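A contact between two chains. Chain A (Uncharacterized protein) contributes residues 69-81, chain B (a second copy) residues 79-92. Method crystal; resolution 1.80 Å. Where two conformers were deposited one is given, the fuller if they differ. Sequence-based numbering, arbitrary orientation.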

# COMPACT_ATOMS: atom_id res chain seq x y z
N ARG A 69 10.98 0.70 15.96
CA ARG A 69 12.31 0.79 15.40
C ARG A 69 12.22 0.92 13.89
O ARG A 69 11.17 0.57 13.30
CB ARG A 69 13.14 -0.43 15.79
CG ARG A 69 12.64 -1.78 15.30
CD ARG A 69 13.78 -2.80 15.35
NE ARG A 69 13.40 -4.17 15.00
CZ ARG A 69 13.33 -4.66 13.76
NH1 ARG A 69 13.58 -3.89 12.69
NH2 ARG A 69 13.04 -5.96 13.59
N PRO A 70 13.31 1.36 13.26
CA PRO A 70 13.37 1.24 11.82
C PRO A 70 13.28 -0.21 11.36
O PRO A 70 13.80 -1.14 12.04
CB PRO A 70 14.77 1.80 11.46
CG PRO A 70 15.14 2.69 12.61
CD PRO A 70 14.55 1.99 13.81
N TYR A 71 12.69 -0.38 10.19
CA TYR A 71 12.59 -1.69 9.56
C TYR A 71 13.57 -1.73 8.40
O TYR A 71 13.76 -0.76 7.68
CB TYR A 71 11.12 -2.02 9.13
CG TYR A 71 10.24 -2.05 10.35
CD1 TYR A 71 10.35 -3.09 11.26
CD2 TYR A 71 9.38 -1.02 10.63
CE1 TYR A 71 9.61 -3.09 12.43
CE2 TYR A 71 8.63 -1.01 11.77
CZ TYR A 71 8.77 -2.03 12.69
OH TYR A 71 8.03 -1.99 13.84
N THR A 72 14.15 -2.90 8.23
CA THR A 72 15.11 -3.12 7.16
C THR A 72 14.38 -3.31 5.86
O THR A 72 13.19 -3.63 5.84
CB THR A 72 15.98 -4.37 7.43
OG1 THR A 72 15.21 -5.57 7.30
CG2 THR A 72 16.59 -4.31 8.83
N VAL A 73 15.12 -3.16 4.77
CA VAL A 73 14.55 -3.42 3.46
C VAL A 73 14.04 -4.87 3.32
O VAL A 73 13.00 -5.08 2.70
CB VAL A 73 15.51 -3.03 2.31
CG1 VAL A 73 16.74 -3.92 2.25
CG2 VAL A 73 14.77 -3.05 0.99
N SER A 74 14.73 -5.85 3.91
CA SER A 74 14.22 -7.24 3.85
C SER A 74 12.87 -7.39 4.56
O SER A 74 12.01 -8.14 4.08
CB SER A 74 15.16 -8.23 4.49
OG SER A 74 16.45 -8.05 3.95
N GLU A 75 12.73 -6.74 5.70
CA GLU A 75 11.48 -6.78 6.46
C GLU A 75 10.34 -6.16 5.67
O GLU A 75 9.25 -6.74 5.58
CB GLU A 75 11.67 -6.11 7.85
CG GLU A 75 12.58 -6.93 8.78
CD GLU A 75 13.07 -6.21 10.03
OE1 GLU A 75 13.09 -4.96 10.08
OE2 GLU A 75 13.42 -6.93 10.98
N GLN A 76 10.59 -4.99 5.11
CA GLN A 76 9.60 -4.32 4.26
C GLN A 76 9.26 -5.14 3.02
O GLN A 76 8.09 -5.27 2.60
CB GLN A 76 10.09 -2.92 3.87
CG GLN A 76 9.14 -2.17 2.93
CD GLN A 76 7.89 -1.68 3.65
OE1 GLN A 76 6.77 -2.27 3.53
NE2 GLN A 76 8.06 -0.65 4.42
N ARG A 77 10.30 -5.69 2.39
CA ARG A 77 10.10 -6.48 1.20
C ARG A 77 9.22 -7.71 1.47
O ARG A 77 8.37 -8.06 0.66
CB ARG A 77 11.44 -6.92 0.61
CG ARG A 77 11.27 -7.39 -0.81
CD ARG A 77 12.49 -8.09 -1.31
NE ARG A 77 12.30 -8.37 -2.73
CZ ARG A 77 13.13 -9.10 -3.45
NH1 ARG A 77 12.87 -9.28 -4.75
NH2 ARG A 77 14.19 -9.63 -2.89
N GLY A 78 9.47 -8.36 2.60
CA GLY A 78 8.69 -9.54 3.00
C GLY A 78 7.22 -9.18 3.24
O GLY A 78 6.35 -9.91 2.83
N LEU A 79 6.97 -8.06 3.91
CA LEU A 79 5.58 -7.56 4.11
C LEU A 79 4.91 -7.41 2.76
O LEU A 79 3.78 -7.86 2.56
CB LEU A 79 5.58 -6.22 4.85
CG LEU A 79 4.19 -5.75 5.31
CD1 LEU A 79 3.74 -6.54 6.51
CD2 LEU A 79 4.14 -4.29 5.64
N ASN A 80 5.59 -6.76 1.84
CA ASN A 80 5.05 -6.51 0.52
C ASN A 80 4.85 -7.77 -0.31
O ASN A 80 3.95 -7.83 -1.12
CB ASN A 80 5.91 -5.48 -0.21
CG ASN A 80 5.76 -4.08 0.36
OD1 ASN A 80 5.13 -3.88 1.40
ND2 ASN A 80 6.27 -3.09 -0.33
N ASP A 81 5.71 -8.77 -0.12
CA ASP A 81 5.50 -10.08 -0.77
C ASP A 81 4.23 -10.76 -0.24
O ASP A 81 3.44 -11.32 -1.00
CB ASP A 81 6.70 -11.02 -0.55
CG ASP A 81 7.91 -10.67 -1.39
OD1 ASP A 81 7.84 -9.85 -2.35
OD2 ASP A 81 9.00 -11.26 -1.10
N LEU B 79 5.15 -4.71 -8.95
CA LEU B 79 4.82 -3.37 -8.44
C LEU B 79 5.25 -3.24 -6.99
O LEU B 79 5.84 -2.23 -6.59
CB LEU B 79 3.33 -3.10 -8.56
CG LEU B 79 2.91 -1.67 -8.24
CD1 LEU B 79 3.17 -0.78 -9.42
CD2 LEU B 79 1.46 -1.56 -7.84
N ASN B 80 4.92 -4.25 -6.19
CA ASN B 80 5.24 -4.22 -4.78
C ASN B 80 6.74 -4.33 -4.50
O ASN B 80 7.20 -3.80 -3.52
CB ASN B 80 4.42 -5.28 -4.03
CG ASN B 80 2.95 -4.93 -3.95
OD1 ASN B 80 2.47 -3.98 -4.56
ND2 ASN B 80 2.21 -5.72 -3.20
N ASP B 81 7.49 -5.00 -5.39
CA ASP B 81 8.97 -5.05 -5.25
C ASP B 81 9.56 -3.66 -5.50
O ASP B 81 10.44 -3.19 -4.73
CB ASP B 81 9.60 -6.08 -6.23
CG ASP B 81 9.46 -7.54 -5.77
OD1 ASP B 81 8.97 -7.84 -4.64
OD2 ASP B 81 9.80 -8.46 -6.56
N VAL B 82 9.09 -2.98 -6.54
CA VAL B 82 9.57 -1.62 -6.86
C VAL B 82 9.22 -0.69 -5.67
O VAL B 82 10.02 0.14 -5.24
CB VAL B 82 9.00 -1.11 -8.19
CG1 VAL B 82 9.41 0.34 -8.44
CG2 VAL B 82 9.48 -1.98 -9.34
N ALA B 83 8.02 -0.86 -5.12
CA ALA B 83 7.64 -0.15 -3.89
C ALA B 83 8.60 -0.39 -2.74
O ALA B 83 9.06 0.56 -2.09
CB ALA B 83 6.20 -0.51 -3.50
N SER B 84 8.93 -1.66 -2.49
CA SER B 84 9.91 -1.98 -1.43
C SER B 84 11.23 -1.24 -1.63
O SER B 84 11.78 -0.69 -0.68
CB SER B 84 10.17 -3.48 -1.36
OG SER B 84 8.96 -4.21 -1.13
N LEU B 85 11.71 -1.18 -2.87
CA LEU B 85 12.92 -0.40 -3.19
C LEU B 85 12.72 1.07 -2.87
O LEU B 85 13.55 1.68 -2.18
CB LEU B 85 13.30 -0.57 -4.66
CG LEU B 85 14.38 0.37 -5.22
CD1 LEU B 85 15.68 0.18 -4.47
CD2 LEU B 85 14.58 0.12 -6.69
N MSE B 86 11.63 1.64 -3.36
CA MSE B 86 11.42 3.08 -3.18
C MSE B 86 11.23 3.48 -1.74
O MSE B 86 11.56 4.63 -1.36
CB MSE B 86 10.28 3.61 -4.07
CG MSE B 86 10.50 3.52 -5.57
SE MSE B 86 12.22 4.33 -6.13
CE MSE B 86 11.97 6.08 -5.31
N THR B 87 10.77 2.58 -0.87
CA THR B 87 10.68 2.91 0.56
C THR B 87 12.02 3.38 1.15
O THR B 87 12.05 4.18 2.09
CB THR B 87 10.14 1.78 1.45
OG1 THR B 87 11.06 0.65 1.44
CG2 THR B 87 8.76 1.32 1.00
N GLN B 88 13.12 2.85 0.61
CA GLN B 88 14.46 3.16 1.13
C GLN B 88 14.89 4.59 0.84
O GLN B 88 15.64 5.16 1.63
CB GLN B 88 15.50 2.12 0.65
CG GLN B 88 15.09 0.71 1.08
CD GLN B 88 14.83 0.63 2.58
OE1 GLN B 88 15.76 0.80 3.37
NE2 GLN B 88 13.56 0.45 2.98
N VAL B 89 14.37 5.19 -0.23
CA VAL B 89 14.60 6.60 -0.50
C VAL B 89 13.97 7.47 0.58
O VAL B 89 14.62 8.36 1.12
CB VAL B 89 14.13 7.01 -1.91
CG1 VAL B 89 14.19 8.52 -2.10
CG2 VAL B 89 14.98 6.28 -2.95
N TYR B 90 12.71 7.21 0.92
CA TYR B 90 12.06 7.93 2.00
C TYR B 90 12.79 7.72 3.34
O TYR B 90 12.97 8.68 4.10
CB TYR B 90 10.57 7.52 2.12
CG TYR B 90 9.79 8.05 0.96
CD1 TYR B 90 9.25 9.35 0.97
CD2 TYR B 90 9.61 7.28 -0.19
CE1 TYR B 90 8.54 9.84 -0.12
CE2 TYR B 90 8.92 7.78 -1.28
CZ TYR B 90 8.37 9.06 -1.23
OH TYR B 90 7.71 9.54 -2.33
N GLU B 91 13.22 6.49 3.60
CA GLU B 91 13.96 6.18 4.84
C GLU B 91 15.22 7.01 4.94
O GLU B 91 15.49 7.61 5.98
CB GLU B 91 14.39 4.72 4.96
CG GLU B 91 13.36 3.81 5.50
CD GLU B 91 13.20 3.87 7.02
OE1 GLU B 91 14.16 4.14 7.81
OE2 GLU B 91 12.06 3.64 7.41
N LYS B 92 15.98 7.04 3.84
CA LYS B 92 17.25 7.81 3.77
C LYS B 92 17.04 9.29 4.03
O LYS B 92 17.89 9.93 4.65
CB LYS B 92 17.93 7.65 2.41
CG LYS B 92 18.67 6.33 2.25
CD LYS B 92 18.96 5.99 0.79
CE LYS B 92 20.04 6.85 0.14
NZ LYS B 92 21.40 6.88 0.78
O HOH W 1 11.27 1.88 9.01
O HOH W 2 12.51 0.65 5.76
O HOH W 3 8.42 -6.73 -2.16
O HOH W 4 10.15 -9.97 -3.50

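Helix 73-81 of chain A packs against helix 79-92 of chain B nearly antiparallel, with 153° between their N-to-C directions and a closest axial approach of 9.1 Å. The backbones come nearest where Arg A77 meets Ser B84 (CA to CA 5.2 Å), and Asn A80 lies across from its own copy, Asn B80 (CA to CA 5.8 Å). At the start of the chain A helix, Thr A72 OG1 caps the turn by accepting from Glu A75 N (3.2 Å).

The two asparagines bond reciprocally: Asn A80 ND2 donates to Asn B80 O and Asn B80 ND2 to Asn A80 O, each at 3.4 Å. Both bonds are weak because they are long, although their angles are nearly straight. At the close approach the small side chain of Ser B84 points toward chain A, with OG 3.4 Å from Arg A77 CA; OG also donates to Asn B80 O (3.0 Å) within its own helix.

Charge gathers beside this pair. Arg A77 extends with chi1 to chi3 all t, and its NH1 forms a long salt bridge to Asp B81 OD2 (3.7 Å), which lies at the guanidinium edge. Asp A81 OD1 and Asp B81 OD1, two acceptors of like charge, stand 3.2 Å apart; water 4 eases the opposition by donating to Asp A81 OD1 (2.6 Å) and Asp B81 OD1 (2.7 Å).

Toward the N-terminal end of the chain A helix the direct contacts are van der Waals rather than hydrogen-bonded. Val A73 CB rests on the amide carbon CD of Gln B88 (3.7 Å), and Gln A76 CG lies 3.7 Å from Thr B87 OG1. Before the chain A helix, water bridges the gap: water 2 donates to Tyr A71 O (2.7 Å) and accepts from Gln B88 NE2 (3.0 Å), while water 1 accepts from Tyr A71 N (2.9 Å) and donates to Glu B91 OE2 (2.5 Å).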